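Local structure of 4-hydroxy-3-methylbut-2-enyl diphosphate reductase, apicoplast (Plasmodium falciparum, 4N7B) at residues Y333-K341 with C356-D365; K376-M387 with I404-C413. The protein catalyses the last step of the non-mevalonate isoprenoid pathway, reducing HMBPP to isopentenyl and dimethylallyl diphosphate with an iron-sulfur cluster. All coordinates share one frame; numbering follows the deposited sequence.

Contact 1. Residues Y333-K341 with C356-D365; sequences YDIILIGYK and CTHIVENVND
The carbonyl oxygen of I335 is approached by three groups of the neighbouring strand. H358 N donates a hydrogen bond to I335 O at 2.8 Å. T357 CA brings its C-H to the same I335 O at 3.2 Å. The H358 imidazole adds its edge, with CD2 lying 3.6 Å from I335 O and the oxygen in the ring plane. The first torsion of H358 (chi1 -48°) sets the ring beside its own backbone N, and from there NE2 donates to D334 OD2 at 2.8 Å, reaching it on the anti side but tilted out of the carboxylate plane, the carboxylate and ring planes 33° apart. F371 packs edge-to-face with this imidazole.

Backbone bonds continue the parallel pairing of 334-338 with 357-360, the two strands of a beta-alpha-beta unit crossed over by helix 344-350. L337, T357 and I359 face that helix. I336, I338 and V360 turn to helix 387-400, and here I336 CG2 meets V360 CG1 at 3.7 Å.

Past the strands, K341 N donates to E361 OE1 at 3.2 Å, approaching from 54° above the carboxylate plane, while the lysine's methylenes cross the glutamate at about a right angle. K341 NZ makes a weak bond to I359 O and stays 4.1 Å from D365 OD2, beyond a salt bridge. That D365 OD2 instead accepts from E361 N at 3.0 Å, and D365 N is capped by N362 OD1. The lysine charge is thus probably tied only loosely to these carboxylates, whereas D334, as acceptor from H358 NE2, would be expected to favour the proton there.

Contact 2. Residues K376-M387 with I404-C413; sequences KLFYVTQTTLSM and IETIPSGSIC. With F3S (Fe3-s4 cluster), chain B.
Strand 377-381 and the short strand 405-406 run parallel, joined through helix 387-400 as a beta-alpha-beta unit, and their backbones stay paired only briefly. Both backbone polar atoms of E405 turn to strand 377-381: its N donates to L377 O, and its O accepts from Y379 N at 2.8 Å. The chain of 404-413 then loops out through a type I turn, I407 to G410, and returns at S411, where its OG accepts from T381 N at 3.2 Å. Farther on, C413 N donates to T383 O at 3.1 Å, in the carbonyl plane and on a lone pair.

T406 serves both aromatic neighbours. Its CA sits over a face of the F378 ring, 3.7 Å from the centroid and offset toward the rim. Its CB lies over the centre of the Y379 ring, 3.6 Å from that centroid, a CH-pi contact made possible by the first torsion of Y379 (chi1 82°), which folds the ring between its backbone N and carbonyl carbon. T406 OG1, anti to its own N, donates to Y379 O at 2.8 Å from above the carbonyl plane.

At the outer end, K376 NZ forms a salt bridge with E405 OE2 at 2.8 Å, using the syn lone pair; the other carboxylate oxygen has its partner in Y333. I404 packs against L377 and the CB of Y379, and V380 meets I407. A water joins T381 OG1 to S411 N, and I412 reaches L385.

The loop ends converge on the 3Fe-4S cluster, to which the native 4Fe-4S form easily degrades in oxygen. T383, which probably contacts substrate as in relatives, hydrogen-bonds E345, the probable proton donor, and lies beside sulfide S4; C413, which also N-caps helix 414-427, binds iron FE4 through SG at 2.3 Å.

How the contacts relate
Contacts 1 and 2 are the two outer pairings of one four-stranded parallel sheet, ordered 357-360, 334-338, 377-381, 405-406, and their centres lie 11 Å apart. The pairing of the two inner strands separates and joins them: I336 N is 2.8 Å from F378 O, probably a hydrogen bond. At one end of the sheet, Y333 OH of contact 1 hydrogen-bonds E405 OE1 of contact 2 at 2.6 Å. At the other, Q382 OE1 accepts from Y340 N, linking the loops that lead toward the active site. C413 of contact 2 binds the cluster, whereas the L337 side chain of contact 1 remains about 12 Å from it.

Contact 1. Residues Y333-K341 with C356-D365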
# COMPACT_ATOMS: atom_id res chain seq x y z
N TYR A 333 -12.82 -8.70 22.53
CA TYR A 333 -13.57 -7.95 21.54
C TYR A 333 -13.72 -8.83 20.31
O TYR A 333 -12.85 -9.64 20.01
CB TYR A 333 -12.79 -6.72 21.08
CG TYR A 333 -12.83 -5.52 22.00
CD1 TYR A 333 -12.18 -5.52 23.22
CD2 TYR A 333 -13.46 -4.35 21.59
CE1 TYR A 333 -12.18 -4.41 24.03
CE2 TYR A 333 -13.48 -3.24 22.40
CZ TYR A 333 -12.83 -3.26 23.61
OH TYR A 333 -12.86 -2.13 24.42
N ASP A 334 -14.80 -8.67 19.58
CA ASP A 334 -14.83 -9.21 18.24
C ASP A 334 -14.35 -8.08 17.37
O ASP A 334 -14.53 -6.92 17.70
CB ASP A 334 -16.23 -9.66 17.84
CG ASP A 334 -16.41 -11.16 17.98
OD1 ASP A 334 -15.94 -11.72 18.99
OD2 ASP A 334 -17.02 -11.78 17.08
N ILE A 335 -13.72 -8.42 16.25
CA ILE A 335 -13.07 -7.42 15.44
C ILE A 335 -13.67 -7.32 14.06
O ILE A 335 -13.82 -8.33 13.37
CB ILE A 335 -11.58 -7.72 15.31
CG1 ILE A 335 -10.83 -7.21 16.55
CG2 ILE A 335 -11.00 -7.03 14.09
CD1 ILE A 335 -10.28 -8.28 17.39
N ILE A 336 -14.01 -6.10 13.65
CA ILE A 336 -14.51 -5.88 12.29
C ILE A 336 -13.38 -5.30 11.45
O ILE A 336 -12.83 -4.27 11.79
CB ILE A 336 -15.70 -4.92 12.24
CG1 ILE A 336 -17.01 -5.65 12.56
CG2 ILE A 336 -15.89 -4.41 10.84
CD1 ILE A 336 -17.13 -6.12 13.95
N LEU A 337 -13.06 -5.98 10.37
CA LEU A 337 -11.95 -5.59 9.51
C LEU A 337 -12.50 -5.08 8.19
O LEU A 337 -12.97 -5.87 7.38
CB LEU A 337 -11.05 -6.80 9.25
CG LEU A 337 -9.93 -6.63 8.22
CD1 LEU A 337 -9.17 -5.35 8.44
CD2 LEU A 337 -8.99 -7.82 8.31
N ILE A 338 -12.46 -3.77 7.98
CA ILE A 338 -12.93 -3.19 6.73
C ILE A 338 -11.83 -3.24 5.67
O ILE A 338 -10.78 -2.65 5.84
CB ILE A 338 -13.32 -1.71 6.92
CG1 ILE A 338 -14.27 -1.57 8.11
CG2 ILE A 338 -13.96 -1.18 5.66
CD1 ILE A 338 -14.71 -0.15 8.39
N GLY A 339 -12.04 -3.98 4.60
CA GLY A 339 -11.03 -4.08 3.57
C GLY A 339 -11.48 -5.10 2.57
O GLY A 339 -12.57 -5.66 2.74
N TYR A 340 -10.67 -5.37 1.56
CA TYR A 340 -11.07 -6.29 0.49
C TYR A 340 -10.57 -7.71 0.76
O TYR A 340 -9.38 -7.93 0.94
CB TYR A 340 -10.54 -5.77 -0.84
CG TYR A 340 -11.15 -4.44 -1.19
CD1 TYR A 340 -12.46 -4.35 -1.65
CD2 TYR A 340 -10.44 -3.25 -1.02
CE1 TYR A 340 -13.04 -3.14 -1.97
CE2 TYR A 340 -11.01 -2.02 -1.33
CZ TYR A 340 -12.31 -1.97 -1.81
OH TYR A 340 -12.90 -0.76 -2.13
N LYS A 341 -11.52 -8.66 0.79
CA LYS A 341 -11.28 -10.04 1.23
C LYS A 341 -10.07 -10.74 0.62
O LYS A 341 -9.41 -11.56 1.27
CB LYS A 341 -12.51 -10.90 0.93
CG LYS A 341 -13.72 -10.61 1.80
CD LYS A 341 -14.84 -11.64 1.54
CE LYS A 341 -16.19 -11.20 2.17
NZ LYS A 341 -16.14 -10.96 3.67
N CYS A 356 -12.44 -14.64 15.63
CA CYS A 356 -13.24 -13.56 16.19
C CYS A 356 -13.18 -12.31 15.31
O CYS A 356 -13.53 -11.22 15.75
CB CYS A 356 -12.80 -13.24 17.63
SG CYS A 356 -11.14 -12.57 17.72
N THR A 357 -12.75 -12.47 14.06
CA THR A 357 -12.71 -11.35 13.13
C THR A 357 -13.76 -11.52 12.02
O THR A 357 -14.09 -12.64 11.61
CB THR A 357 -11.31 -11.15 12.51
OG1 THR A 357 -10.36 -10.86 13.54
CG2 THR A 357 -11.33 -10.00 11.51
N HIS A 358 -14.28 -10.39 11.55
CA HIS A 358 -15.29 -10.37 10.49
C HIS A 358 -14.94 -9.33 9.46
O HIS A 358 -14.87 -8.15 9.76
CB HIS A 358 -16.65 -10.06 11.10
CG HIS A 358 -16.95 -10.87 12.31
ND1 HIS A 358 -17.89 -11.89 12.31
CD2 HIS A 358 -16.43 -10.83 13.56
CE1 HIS A 358 -17.93 -12.43 13.51
NE2 HIS A 358 -17.06 -11.82 14.29
N ILE A 359 -14.70 -9.76 8.23
CA ILE A 359 -14.31 -8.82 7.21
C ILE A 359 -15.52 -8.16 6.57
O ILE A 359 -16.45 -8.84 6.17
CB ILE A 359 -13.52 -9.52 6.11
CG1 ILE A 359 -12.24 -10.12 6.70
CG2 ILE A 359 -13.17 -8.51 5.00
CD1 ILE A 359 -11.44 -10.93 5.72
N VAL A 360 -15.50 -6.84 6.45
CA VAL A 360 -16.51 -6.18 5.63
C VAL A 360 -15.87 -5.45 4.46
O VAL A 360 -14.95 -4.65 4.64
CB VAL A 360 -17.45 -5.26 6.46
CG1 VAL A 360 -17.65 -5.83 7.85
CG2 VAL A 360 -16.94 -3.87 6.52
N GLU A 361 -16.32 -5.75 3.24
CA GLU A 361 -15.83 -5.00 2.08
C GLU A 361 -16.85 -4.01 1.55
O GLU A 361 -16.54 -3.21 0.67
CB GLU A 361 -15.34 -5.92 0.96
CG GLU A 361 -15.88 -7.30 0.96
CD GLU A 361 -15.38 -8.11 -0.23
OE1 GLU A 361 -14.25 -7.86 -0.71
OE2 GLU A 361 -16.12 -9.01 -0.70
N ASN A 362 -18.06 -4.06 2.09
CA ASN A 362 -19.13 -3.20 1.60
C ASN A 362 -20.23 -3.05 2.64
O ASN A 362 -20.17 -3.68 3.70
CB ASN A 362 -19.73 -3.76 0.31
CG ASN A 362 -20.26 -5.18 0.48
OD1 ASN A 362 -20.99 -5.48 1.44
ND2 ASN A 362 -19.88 -6.07 -0.43
N VAL A 363 -21.25 -2.25 2.33
CA VAL A 363 -22.32 -2.01 3.29
C VAL A 363 -23.30 -3.19 3.39
O VAL A 363 -24.05 -3.30 4.36
CB VAL A 363 -23.13 -0.75 2.94
CG1 VAL A 363 -22.22 0.48 2.91
CG2 VAL A 363 -23.89 -0.94 1.61
N ASN A 364 -23.33 -4.07 2.38
CA ASN A 364 -24.14 -5.27 2.48
C ASN A 364 -23.60 -6.08 3.68
O ASN A 364 -24.36 -6.51 4.55
CB ASN A 364 -24.09 -6.09 1.18
CG ASN A 364 -25.05 -5.57 0.07
OD1 ASN A 364 -25.79 -4.60 0.26
ND2 ASN A 364 -25.02 -6.23 -1.10
N ASP A 365 -22.27 -6.22 3.76
CA ASP A 365 -21.63 -7.02 4.79
C ASP A 365 -21.96 -6.47 6.17
O ASP A 365 -22.04 -7.22 7.15
CB ASP A 365 -20.12 -7.06 4.59
CG ASP A 365 -19.70 -7.88 3.38
OD1 ASP A 365 -20.51 -8.71 2.89
OD2 ASP A 365 -18.55 -7.70 2.93

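Contact 2. Residues K376-M387 with I404-C413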
# COMPACT_ATOMS: atom_id res chain seq x y z
N LYS A 376 -18.46 -6.35 23.04
CA LYS A 376 -17.56 -5.28 22.69
C LYS A 376 -16.99 -5.47 21.28
O LYS A 376 -16.55 -6.57 20.91
CB LYS A 376 -16.44 -5.21 23.72
CG LYS A 376 -16.95 -5.07 25.14
CD LYS A 376 -16.13 -4.04 25.91
CE LYS A 376 -16.47 -2.61 25.46
NZ LYS A 376 -15.48 -1.60 25.98
N LEU A 377 -17.00 -4.40 20.50
CA LEU A 377 -16.55 -4.47 19.12
C LEU A 377 -15.49 -3.44 18.86
O LEU A 377 -15.53 -2.34 19.40
CB LEU A 377 -17.72 -4.23 18.15
CG LEU A 377 -18.87 -5.23 18.28
CD1 LEU A 377 -19.99 -4.84 17.32
CD2 LEU A 377 -18.40 -6.66 18.01
N PHE A 378 -14.55 -3.80 18.00
CA PHE A 378 -13.44 -2.95 17.65
C PHE A 378 -13.27 -3.09 16.15
O PHE A 378 -13.29 -4.21 15.63
CB PHE A 378 -12.18 -3.44 18.35
CG PHE A 378 -11.03 -2.46 18.35
CD1 PHE A 378 -10.95 -1.45 19.30
CD2 PHE A 378 -10.01 -2.55 17.40
CE1 PHE A 378 -9.89 -0.55 19.31
CE2 PHE A 378 -8.94 -1.66 17.42
CZ PHE A 378 -8.89 -0.66 18.37
N TYR A 379 -13.14 -1.98 15.44
CA TYR A 379 -12.92 -2.06 14.03
C TYR A 379 -11.56 -1.54 13.64
O TYR A 379 -10.95 -0.73 14.32
CB TYR A 379 -14.03 -1.36 13.23
CG TYR A 379 -13.91 0.15 13.08
CD1 TYR A 379 -13.11 0.72 12.09
CD2 TYR A 379 -14.65 1.02 13.90
CE1 TYR A 379 -13.01 2.09 11.94
CE2 TYR A 379 -14.56 2.39 13.75
CZ TYR A 379 -13.74 2.92 12.77
OH TYR A 379 -13.63 4.28 12.61
N VAL A 380 -11.12 -2.00 12.49
CA VAL A 380 -9.80 -1.76 12.01
C VAL A 380 -9.97 -1.75 10.49
O VAL A 380 -11.00 -2.22 9.99
CB VAL A 380 -8.90 -2.89 12.57
CG1 VAL A 380 -8.29 -3.73 11.49
CG2 VAL A 380 -7.89 -2.33 13.51
N THR A 381 -9.01 -1.21 9.74
CA THR A 381 -9.15 -1.16 8.28
C THR A 381 -7.86 -1.50 7.56
O THR A 381 -6.76 -1.40 8.12
CB THR A 381 -9.66 0.23 7.76
OG1 THR A 381 -8.59 1.16 7.65
CG2 THR A 381 -10.71 0.80 8.68
N GLN A 382 -8.01 -1.90 6.31
CA GLN A 382 -6.92 -1.94 5.35
C GLN A 382 -6.26 -0.55 5.30
O GLN A 382 -6.94 0.48 5.32
CB GLN A 382 -7.49 -2.30 3.98
CG GLN A 382 -6.48 -2.67 2.92
CD GLN A 382 -7.15 -3.20 1.68
OE1 GLN A 382 -8.27 -3.71 1.75
NE2 GLN A 382 -6.50 -3.08 0.53
N THR A 383 -4.93 -0.52 5.20
CA THR A 383 -4.18 0.73 5.29
C THR A 383 -4.33 1.64 4.09
O THR A 383 -4.06 2.83 4.18
CB THR A 383 -2.67 0.47 5.45
OG1 THR A 383 -2.17 -0.21 4.29
CG2 THR A 383 -2.41 -0.36 6.66
N THR A 384 -4.77 1.08 2.97
CA THR A 384 -4.76 1.76 1.68
C THR A 384 -6.14 2.06 1.09
O THR A 384 -6.26 2.30 -0.10
CB THR A 384 -4.02 0.90 0.66
OG1 THR A 384 -4.53 -0.43 0.73
CG2 THR A 384 -2.52 0.89 0.95
N LEU A 385 -7.18 2.07 1.91
CA LEU A 385 -8.53 2.32 1.41
C LEU A 385 -8.70 3.75 0.86
O LEU A 385 -7.90 4.65 1.12
CB LEU A 385 -9.54 2.09 2.53
CG LEU A 385 -9.61 0.65 3.05
CD1 LEU A 385 -10.71 0.53 4.07
CD2 LEU A 385 -9.83 -0.33 1.89
N SER A 386 -9.75 3.93 0.06
CA SER A 386 -10.28 5.24 -0.23
C SER A 386 -10.80 5.82 1.07
O SER A 386 -11.55 5.16 1.78
CB SER A 386 -11.47 5.10 -1.18
OG SER A 386 -12.29 6.26 -1.10
N MET A 387 -10.40 7.04 1.40
CA MET A 387 -10.89 7.68 2.61
C MET A 387 -12.39 7.91 2.51
O MET A 387 -13.09 7.90 3.51
CB MET A 387 -10.18 9.01 2.85
CG MET A 387 -8.71 8.85 3.14
SD MET A 387 -7.98 10.38 3.76
CE MET A 387 -7.90 11.34 2.31
N ILE A 404 -18.95 1.05 19.13
CA ILE A 404 -17.83 0.37 18.53
C ILE A 404 -16.58 1.24 18.66
O ILE A 404 -16.66 2.46 18.55
CB ILE A 404 -18.10 0.05 17.07
CG1 ILE A 404 -17.06 -0.94 16.57
CG2 ILE A 404 -18.08 1.32 16.22
CD1 ILE A 404 -17.48 -1.66 15.32
N GLU A 405 -15.44 0.60 18.89
CA GLU A 405 -14.20 1.31 19.15
C GLU A 405 -13.20 1.08 18.03
O GLU A 405 -13.38 0.17 17.22
CB GLU A 405 -13.63 0.84 20.49
CG GLU A 405 -14.53 1.16 21.68
CD GLU A 405 -14.14 0.43 22.98
OE1 GLU A 405 -12.94 0.15 23.18
OE2 GLU A 405 -15.03 0.15 23.80
N THR A 406 -12.15 1.88 17.98
CA THR A 406 -11.12 1.67 16.98
C THR A 406 -9.80 2.28 17.42
O THR A 406 -9.70 2.88 18.50
CB THR A 406 -11.54 2.29 15.62
OG1 THR A 406 -10.55 2.00 14.61
CG2 THR A 406 -11.71 3.81 15.76
N ILE A 407 -8.78 2.14 16.58
CA ILE A 407 -7.52 2.83 16.77
C ILE A 407 -7.72 4.35 16.68
O ILE A 407 -8.22 4.85 15.67
CB ILE A 407 -6.52 2.41 15.69
CG1 ILE A 407 -6.32 0.90 15.69
CG2 ILE A 407 -5.20 3.15 15.88
CD1 ILE A 407 -5.57 0.42 14.45
N PRO A 408 -7.31 5.09 17.73
CA PRO A 408 -7.51 6.55 17.75
C PRO A 408 -6.90 7.25 16.55
O PRO A 408 -7.55 8.11 15.95
CB PRO A 408 -6.80 6.97 19.04
CG PRO A 408 -6.90 5.75 19.93
CD PRO A 408 -6.76 4.58 18.99
N SER A 409 -5.67 6.89 16.18
CA SER A 409 -5.04 7.49 15.01
C SER A 409 -5.60 6.92 13.69
O SER A 409 -5.29 7.42 12.61
CB SER A 409 -3.52 7.32 15.08
OG SER A 409 -3.16 5.99 15.41
N GLY A 410 -6.44 5.88 13.77
CA GLY A 410 -6.96 5.26 12.55
C GLY A 410 -6.01 4.23 11.95
O GLY A 410 -4.86 4.10 12.40
N SER A 411 -6.47 3.51 10.93
CA SER A 411 -5.71 2.43 10.30
C SER A 411 -5.19 2.86 8.93
O SER A 411 -4.19 2.32 8.43
CB SER A 411 -6.59 1.17 10.13
OG SER A 411 -7.15 0.78 11.37
N ILE A 412 -5.88 3.80 8.28
CA ILE A 412 -5.44 4.26 6.97
C ILE A 412 -4.16 5.07 7.18
O ILE A 412 -4.16 6.04 7.96
CB ILE A 412 -6.52 5.11 6.28
CG1 ILE A 412 -7.71 4.23 5.91
CG2 ILE A 412 -5.96 5.77 5.02
CD1 ILE A 412 -8.81 4.99 5.25
N CYS A 413 -3.07 4.69 6.50
CA CYS A 413 -1.73 5.26 6.79
C CYS A 413 -1.51 6.68 6.24
O CYS A 413 -2.25 7.18 5.38
CB CYS A 413 -0.65 4.33 6.23
SG CYS A 413 -0.52 4.34 4.44
FE1 F3S B . 3.30 2.45 2.49
FE3 F3S B . 3.10 1.25 4.90
FE4 F3S B . 1.17 2.86 3.96
S1 F3S B . 3.69 0.35 2.98
S2 F3S B . 1.21 2.67 1.75
S3 F3S B . 3.24 3.40 4.50
S4 F3S B . 0.91 1.01 5.11
O HOH W 1 -9.15 3.83 9.25